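Local coordinates for fimbrial protein MyfA,Fimbrial protein MyfA,Fimbrial protein MyfA (Yersinia enterocolitica, PDB 5LND) that forms the major subunit of Myf fimbriae, assembling into large homopolymers that resist proteases and chaotropic agents and are a probable virulence factor, at residues B[7-12]-B[126-131]; B[51-56]-B[97-102]; B[22-27]-B[86-91]. All coordinates share one frame; numbering follows the deposited sequence.

Contact 1. Residues B[7-12]-B[126-131]; sequences KATENE and ATKTVK
A lysine-to-carbonyl contact at the surface closes one side of an Ig-like beta sandwich, tying the end of strand 3-8 and the loop after it to strand 118-130 of the other sheet. Lys128 does most of the work. Its CG stands anti to the backbone N (chi1 175°), the chain bends once at chi2 (69°) and then runs out straight, which carries the ammonium group across the gap into the turn of residues 9-11. There NZ donates to two main-chain oxygens. The bond from Lys128 NZ to Asn11 O is short, 2.5 Å, and lies in the carbonyl plane. The second, from Lys128 NZ to Thr9 O at 2.8 Å, approaches from well above that carbonyl's plane. Two carbonyl dipoles converging on the buried lysine would be expected to favour its charged form. The turn is braced from within: Thr9 OG1, tucked over its own backbone and flanked by N and C, donates to Asn11 OD1 over 2.6 Å. Before the turn the packing is simpler. Ala8 CB rests against Thr127 O at 3.3 Å, and against the lysine chain, 3.8 Å from Lys128 CD. The appended C-terminal strand is probably the donor strand of this self-complemented subunit, so the lysine ties it to the loop that follows the first strand. Strand 118-130 takes its backbone bonds from strand 97-108, strand 3-8 pairs with strand 22-30, and Phe25 of the latter touches Ala8, Ala126 and Lys128.

Contact 2. Residues B[51-56]-B[97-102]; sequences MVSADG and GEYQFT
Met51 starts out with CG folded over its own main chain, staggered between N and C (chi1 72°), which sends the side chain across the base of Tyr99. Its CB lies near Tyr99 CB, and the next atom comes closer, Met51 CG standing 3.6 Å from Tyr99 CB. The sulfur follows with the chain extended at chi2; SD is 5.0 Å from the centroid of the Tyr99 ring and approaches it obliquely, a Met-aromatic contact. A final bend at chi3 (-36°) brings the methyl back over the tyrosine's root, where Met51 CE meets Tyr99 CB at 3.3 Å and Tyr99 O at 3.2 Å. The two side chains thus cross at about a right angle. Farther out, the ring receives a second neighbour: Ser53 CB sits over one face, offset toward the rim above CD1 and CE1, 3.7 Å from the Tyr99 centroid and 19° off its normal, a CH-pi contact. The phenol oxygen beyond is bonded to the carbonyl of Lys95. Beside these side chains, within one sheet of the Ig-like sandwich, Val52 and Gln100 form an antiparallel, hydrogen-bonded pair, the one bridge between these two segments and part of the pairing of strands 37-52 and 97-108. Val52 N donates to Gln100 O over 2.9 Å, and Gln100 N returns the bond to Val52 O over 2.8 Å, almost straight. Past this bridge comes a type I turn from Ser53 to Gly56, closed by the bond from Gly56 N to Ser53 O, and a water links the turn to the facing strand. That water accepts from both Ala54 N, at 2.7 Å, and Glu98 N. Glu98 OE1 is bonded to the hydroxyl of Thr129.

Contact 3. Residues B[22-27]-B[86-91]; sequences TPAFHL and FFLAAG
Phe86 O is held by two backbone donors from a single neighbouring strand: Ala24 N at 2.8 Å and Phe25 N at 3.1 Å from Phe86 O, both in the plane of the carbonyl. One residue of strand 81-88 therefore faces two of strand 22-30. This is a classic beta bulge, and it shifts the antiparallel register by one between Pro23 and Phe25. Phe86 N donates to Phe25 O over 2.8 Å. The bulge lies within the three-stranded sheet of the Ig-like sandwich, where strand 22-30 runs in the middle and strands 3-8 and 81-88 lie on its two sides. Beyond it, Thr22 and Leu88 form a hydrogen-bonded pair, with Leu88 N only 2.5 Å from Thr22 O and Thr22 N donating back to Leu88 O. Pro23, opposite Phe87 in a non-hydrogen-bonded pair, needs no N-H toward this partner, and Phe87 CB packs 3.3 Å from Thr22 O. Phe25, Phe86 and Leu88, on one face, are buried. Leu27 runs alongside Phe86 in the same direction, its CB abutting the rim of the ring within the ring plane, 3.9 Å from Phe86 CE2. Trp73 meets the Phe86 ring edge-to-face, while Met51 of the other sheet touches both Phe25 and Leu88.

The segments follow one another as 7-12, 22-27, 51-56, 86-91, 97-102 and 126-131, so contact 1 encloses the other two, which alternate along the chain. Contact 3 lies in the sheet of strands 3-8, 22-30 and 81-88, contact 2 in the sheet where strand 97-108 lies between 37-52 and 118-130, and contact 1 spans the two. Its centre is about 9 Å from that of contact 3 and 11 Å from that of contact 2; the latter two centres lie about 14 Å apart. Lys128 CB packs on Met51 CE, bringing the C-terminal strand against the core and completing a sandwich of the kind expected in the assembled fimbria.

Contact 1. Residues B[7-12]-B[126-131]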
# COMPACT_ATOMS: atom_id res chain seq x y z
N LYS B 7 20.59 3.67 8.09
CA LYS B 7 19.97 2.86 9.12
C LYS B 7 18.59 3.37 9.41
O LYS B 7 18.31 4.55 9.23
CB LYS B 7 20.79 2.92 10.41
CG LYS B 7 22.19 2.38 10.29
CD LYS B 7 22.82 2.14 11.65
CE LYS B 7 22.81 3.39 12.50
NZ LYS B 7 23.68 3.25 13.70
N ALA B 8 17.71 2.49 9.87
CA ALA B 8 16.42 2.92 10.37
C ALA B 8 16.69 3.65 11.68
O ALA B 8 17.65 3.33 12.38
CB ALA B 8 15.50 1.73 10.59
N THR B 9 15.86 4.63 12.01
CA THR B 9 16.06 5.38 13.24
C THR B 9 15.56 4.60 14.45
O THR B 9 14.97 3.53 14.31
CB THR B 9 15.38 6.72 13.19
OG1 THR B 9 14.00 6.52 12.84
CG2 THR B 9 16.05 7.64 12.18
N GLU B 10 15.79 5.15 15.64
CA GLU B 10 15.49 4.45 16.89
C GLU B 10 14.06 4.66 17.38
O GLU B 10 13.54 3.86 18.14
CB GLU B 10 16.47 4.86 18.00
CG GLU B 10 17.82 4.15 17.93
CD GLU B 10 18.79 4.65 18.98
OE1 GLU B 10 18.39 5.51 19.79
OE2 GLU B 10 19.96 4.19 19.00
N ASN B 11 13.44 5.75 16.93
CA ASN B 11 12.09 6.07 17.39
C ASN B 11 11.03 5.02 17.04
O ASN B 11 11.08 4.38 15.99
CB ASN B 11 11.67 7.48 16.95
CG ASN B 11 11.81 7.69 15.46
OD1 ASN B 11 12.91 7.61 14.92
ND2 ASN B 11 10.71 7.97 14.80
N GLU B 12 10.09 4.83 17.95
CA GLU B 12 9.10 3.79 17.80
C GLU B 12 7.93 4.31 17.00
O GLU B 12 7.42 5.39 17.27
CB GLU B 12 8.65 3.34 19.18
CG GLU B 12 7.61 2.25 19.22
CD GLU B 12 7.29 1.82 20.64
OE1 GLU B 12 6.16 2.08 21.10
OE2 GLU B 12 8.17 1.24 21.30
N ALA B 126 17.53 -0.46 3.94
CA ALA B 126 17.18 -0.52 5.36
C ALA B 126 15.68 -0.76 5.53
O ALA B 126 14.89 -0.44 4.64
CB ALA B 126 17.61 0.74 6.09
N THR B 127 15.29 -1.31 6.67
CA THR B 127 13.87 -1.54 6.94
C THR B 127 13.49 -0.91 8.27
O THR B 127 14.25 -0.98 9.23
CB THR B 127 13.51 -3.04 6.94
OG1 THR B 127 14.16 -3.69 8.05
CG2 THR B 127 13.94 -3.72 5.66
N LYS B 128 12.33 -0.27 8.31
CA LYS B 128 11.84 0.35 9.52
C LYS B 128 10.53 -0.33 9.91
O LYS B 128 9.70 -0.65 9.05
CB LYS B 128 11.62 1.85 9.29
CG LYS B 128 10.99 2.60 10.44
CD LYS B 128 11.94 2.71 11.61
CE LYS B 128 11.32 3.53 12.71
NZ LYS B 128 12.17 3.47 13.91
N THR B 129 10.35 -0.59 11.20
CA THR B 129 9.17 -1.29 11.66
C THR B 129 8.08 -0.30 11.99
O THR B 129 8.34 0.73 12.60
CB THR B 129 9.49 -2.13 12.90
OG1 THR B 129 10.52 -3.07 12.59
CG2 THR B 129 8.26 -2.88 13.39
N VAL B 130 6.86 -0.59 11.56
CA VAL B 130 5.70 0.12 12.07
C VAL B 130 4.90 -0.89 12.88
O VAL B 130 4.45 -1.91 12.35
CB VAL B 130 4.83 0.73 10.96
CG1 VAL B 130 3.51 1.20 11.54
CG2 VAL B 130 5.55 1.89 10.31
N LYS B 131 4.75 -0.63 14.17
CA LYS B 131 4.05 -1.54 15.06
C LYS B 131 2.54 -1.40 14.96
O LYS B 131 2.03 -0.32 14.65
CB LYS B 131 4.49 -1.30 16.50
CG LYS B 131 5.98 -1.44 16.74
CD LYS B 131 6.49 -2.86 16.57
CE LYS B 131 7.90 -3.02 17.13
NZ LYS B 131 7.99 -2.57 18.55

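Contact 2. Residues B[51-56]-B[97-102]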
# COMPACT_ATOMS: atom_id res chain seq x y z
N MET B 51 9.09 4.07 1.16
CA MET B 51 9.42 2.83 1.86
C MET B 51 8.25 1.87 1.64
O MET B 51 7.09 2.29 1.58
CB MET B 51 9.74 3.09 3.34
CG MET B 51 8.56 3.45 4.20
SD MET B 51 8.96 3.83 5.93
CE MET B 51 10.26 2.69 6.27
N VAL B 52 8.55 0.58 1.46
CA VAL B 52 7.54 -0.39 1.03
C VAL B 52 7.53 -1.64 1.92
O VAL B 52 8.57 -2.26 2.13
CB VAL B 52 7.80 -0.80 -0.44
CG1 VAL B 52 6.73 -1.75 -0.93
CG2 VAL B 52 7.83 0.40 -1.32
N SER B 53 6.35 -2.00 2.43
CA SER B 53 6.24 -3.17 3.31
C SER B 53 6.03 -4.48 2.54
O SER B 53 5.87 -4.49 1.33
CB SER B 53 5.12 -2.99 4.33
OG SER B 53 3.86 -3.01 3.71
N ALA B 54 6.03 -5.60 3.26
CA ALA B 54 5.97 -6.91 2.63
C ALA B 54 4.78 -7.13 1.73
O ALA B 54 4.90 -7.82 0.73
CB ALA B 54 6.05 -8.02 3.66
N ASP B 55 3.62 -6.57 2.09
CA ASP B 55 2.41 -6.73 1.28
C ASP B 55 2.30 -5.65 0.21
O ASP B 55 1.35 -5.64 -0.57
CB ASP B 55 1.14 -6.81 2.13
CG ASP B 55 0.95 -5.62 3.04
OD1 ASP B 55 1.68 -4.63 2.88
OD2 ASP B 55 0.07 -5.67 3.92
N GLY B 56 3.26 -4.75 0.18
CA GLY B 56 3.32 -3.74 -0.86
C GLY B 56 2.84 -2.35 -0.50
O GLY B 56 2.89 -1.45 -1.34
N GLY B 97 3.81 -2.74 9.65
CA GLY B 97 4.58 -3.48 8.66
C GLY B 97 6.07 -3.29 8.78
O GLY B 97 6.54 -2.46 9.56
N GLU B 98 6.82 -4.08 8.03
CA GLU B 98 8.26 -3.89 7.94
C GLU B 98 8.52 -3.20 6.62
O GLU B 98 8.46 -3.83 5.57
CB GLU B 98 8.97 -5.24 8.01
CG GLU B 98 8.63 -6.04 9.26
CD GLU B 98 9.10 -5.35 10.51
OE1 GLU B 98 10.21 -4.78 10.50
OE2 GLU B 98 8.36 -5.37 11.52
N TYR B 99 8.81 -1.91 6.67
CA TYR B 99 8.91 -1.15 5.44
C TYR B 99 10.34 -0.94 5.00
O TYR B 99 11.15 -0.37 5.73
CB TYR B 99 8.26 0.20 5.61
CG TYR B 99 6.77 0.22 5.80
CD1 TYR B 99 5.92 0.42 4.73
CD2 TYR B 99 6.22 0.08 7.07
CE1 TYR B 99 4.57 0.47 4.90
CE2 TYR B 99 4.86 0.13 7.25
CZ TYR B 99 4.04 0.32 6.16
OH TYR B 99 2.68 0.38 6.33
N GLN B 100 10.63 -1.38 3.78
CA GLN B 100 11.99 -1.33 3.27
C GLN B 100 12.18 -0.20 2.27
O GLN B 100 11.36 0.02 1.39
CB GLN B 100 12.33 -2.65 2.61
CG GLN B 100 13.78 -2.78 2.23
CD GLN B 100 14.06 -4.03 1.42
OE1 GLN B 100 13.26 -4.44 0.57
NE2 GLN B 100 15.22 -4.64 1.65
N PHE B 101 13.28 0.52 2.41
CA PHE B 101 13.71 1.41 1.37
C PHE B 101 15.01 0.88 0.78
O PHE B 101 15.92 0.48 1.50
CB PHE B 101 13.90 2.83 1.89
CG PHE B 101 14.38 3.78 0.85
CD1 PHE B 101 13.49 4.43 0.01
CD2 PHE B 101 15.74 4.03 0.69
CE1 PHE B 101 13.94 5.31 -0.96
CE2 PHE B 101 16.20 4.90 -0.27
CZ PHE B 101 15.30 5.54 -1.10
N THR B 102 15.06 0.86 -0.55
CA THR B 102 16.26 0.54 -1.28
C THR B 102 16.60 1.73 -2.15
O THR B 102 15.71 2.42 -2.66
CB THR B 102 16.08 -0.72 -2.15
OG1 THR B 102 14.94 -0.57 -3.01
CG2 THR B 102 15.88 -1.93 -1.27
O HOH W 1 5.30 -6.02 5.86

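Contact 3. Residues B[22-27]-B[86-91]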
# COMPACT_ATOMS: atom_id res chain seq x y z
N THR B 22 7.78 12.32 11.44
CA THR B 22 8.28 11.19 12.18
C THR B 22 9.45 10.55 11.45
O THR B 22 9.27 10.04 10.34
CB THR B 22 7.16 10.17 12.38
OG1 THR B 22 6.07 10.79 13.07
CG2 THR B 22 7.65 8.98 13.18
N PRO B 23 10.64 10.58 12.06
CA PRO B 23 11.89 10.00 11.55
C PRO B 23 11.78 8.50 11.30
O PRO B 23 11.22 7.76 12.11
CB PRO B 23 12.89 10.28 12.68
CG PRO B 23 12.35 11.51 13.35
CD PRO B 23 10.86 11.33 13.31
N ALA B 24 12.32 8.06 10.17
CA ALA B 24 12.27 6.66 9.80
C ALA B 24 13.65 6.10 9.44
O ALA B 24 13.98 4.96 9.79
CB ALA B 24 11.31 6.45 8.64
N PHE B 25 14.44 6.90 8.73
CA PHE B 25 15.78 6.49 8.31
C PHE B 25 16.79 7.60 8.53
O PHE B 25 16.44 8.78 8.46
CB PHE B 25 15.80 6.10 6.83
CG PHE B 25 15.00 4.88 6.48
CD1 PHE B 25 15.36 3.62 6.96
CD2 PHE B 25 13.89 4.98 5.65
CE1 PHE B 25 14.62 2.50 6.63
CE2 PHE B 25 13.16 3.86 5.31
CZ PHE B 25 13.53 2.62 5.81
N HIS B 26 18.03 7.21 8.77
CA HIS B 26 19.12 8.17 8.85
C HIS B 26 20.24 7.78 7.89
O HIS B 26 20.64 6.62 7.84
CB HIS B 26 19.66 8.27 10.27
CG HIS B 26 20.74 9.29 10.44
ND1 HIS B 26 20.50 10.65 10.38
CD2 HIS B 26 22.07 9.15 10.67
CE1 HIS B 26 21.64 11.30 10.57
NE2 HIS B 26 22.60 10.41 10.75
N LEU B 27 20.73 8.77 7.15
CA LEU B 27 21.73 8.53 6.12
C LEU B 27 22.96 9.38 6.36
O LEU B 27 22.84 10.55 6.73
CB LEU B 27 21.15 8.88 4.75
CG LEU B 27 22.15 9.02 3.60
CD1 LEU B 27 22.74 7.69 3.23
CD2 LEU B 27 21.49 9.66 2.41
N PHE B 86 15.29 10.87 6.96
CA PHE B 86 14.09 10.74 6.16
C PHE B 86 12.92 10.48 7.09
O PHE B 86 12.93 9.51 7.85
CB PHE B 86 14.24 9.63 5.12
CG PHE B 86 15.30 9.90 4.10
CD1 PHE B 86 14.98 10.49 2.89
CD2 PHE B 86 16.63 9.56 4.35
CE1 PHE B 86 15.96 10.74 1.93
CE2 PHE B 86 17.62 9.82 3.41
CZ PHE B 86 17.28 10.41 2.20
N PHE B 87 11.93 11.36 7.04
CA PHE B 87 10.82 11.28 7.97
C PHE B 87 9.50 11.05 7.25
O PHE B 87 9.40 11.26 6.04
CB PHE B 87 10.75 12.56 8.81
CG PHE B 87 10.46 13.79 8.00
CD1 PHE B 87 9.16 14.15 7.71
CD2 PHE B 87 11.50 14.59 7.54
CE1 PHE B 87 8.90 15.27 6.96
CE2 PHE B 87 11.24 15.71 6.79
CZ PHE B 87 9.94 16.05 6.50
N LEU B 88 8.50 10.60 8.00
CA LEU B 88 7.15 10.47 7.48
C LEU B 88 6.40 11.75 7.82
O LEU B 88 6.60 12.32 8.88
CB LEU B 88 6.47 9.27 8.11
CG LEU B 88 7.25 7.96 8.05
CD1 LEU B 88 6.41 6.83 8.60
CD2 LEU B 88 7.68 7.68 6.62
N ALA B 89 5.54 12.22 6.91
CA ALA B 89 4.85 13.47 7.16
C ALA B 89 3.78 13.32 8.24
O ALA B 89 3.17 12.26 8.41
CB ALA B 89 4.25 14.02 5.88
N ALA B 90 3.57 14.40 8.99
CA ALA B 90 2.48 14.46 9.95
C ALA B 90 1.15 14.32 9.23
O ALA B 90 0.94 14.96 8.20
CB ALA B 90 2.52 15.77 10.68
N GLY B 91 0.25 13.51 9.77
CA GLY B 91 -1.07 13.34 9.18
C GLY B 91 -1.20 12.10 8.32
O GLY B 91 -2.32 11.73 7.92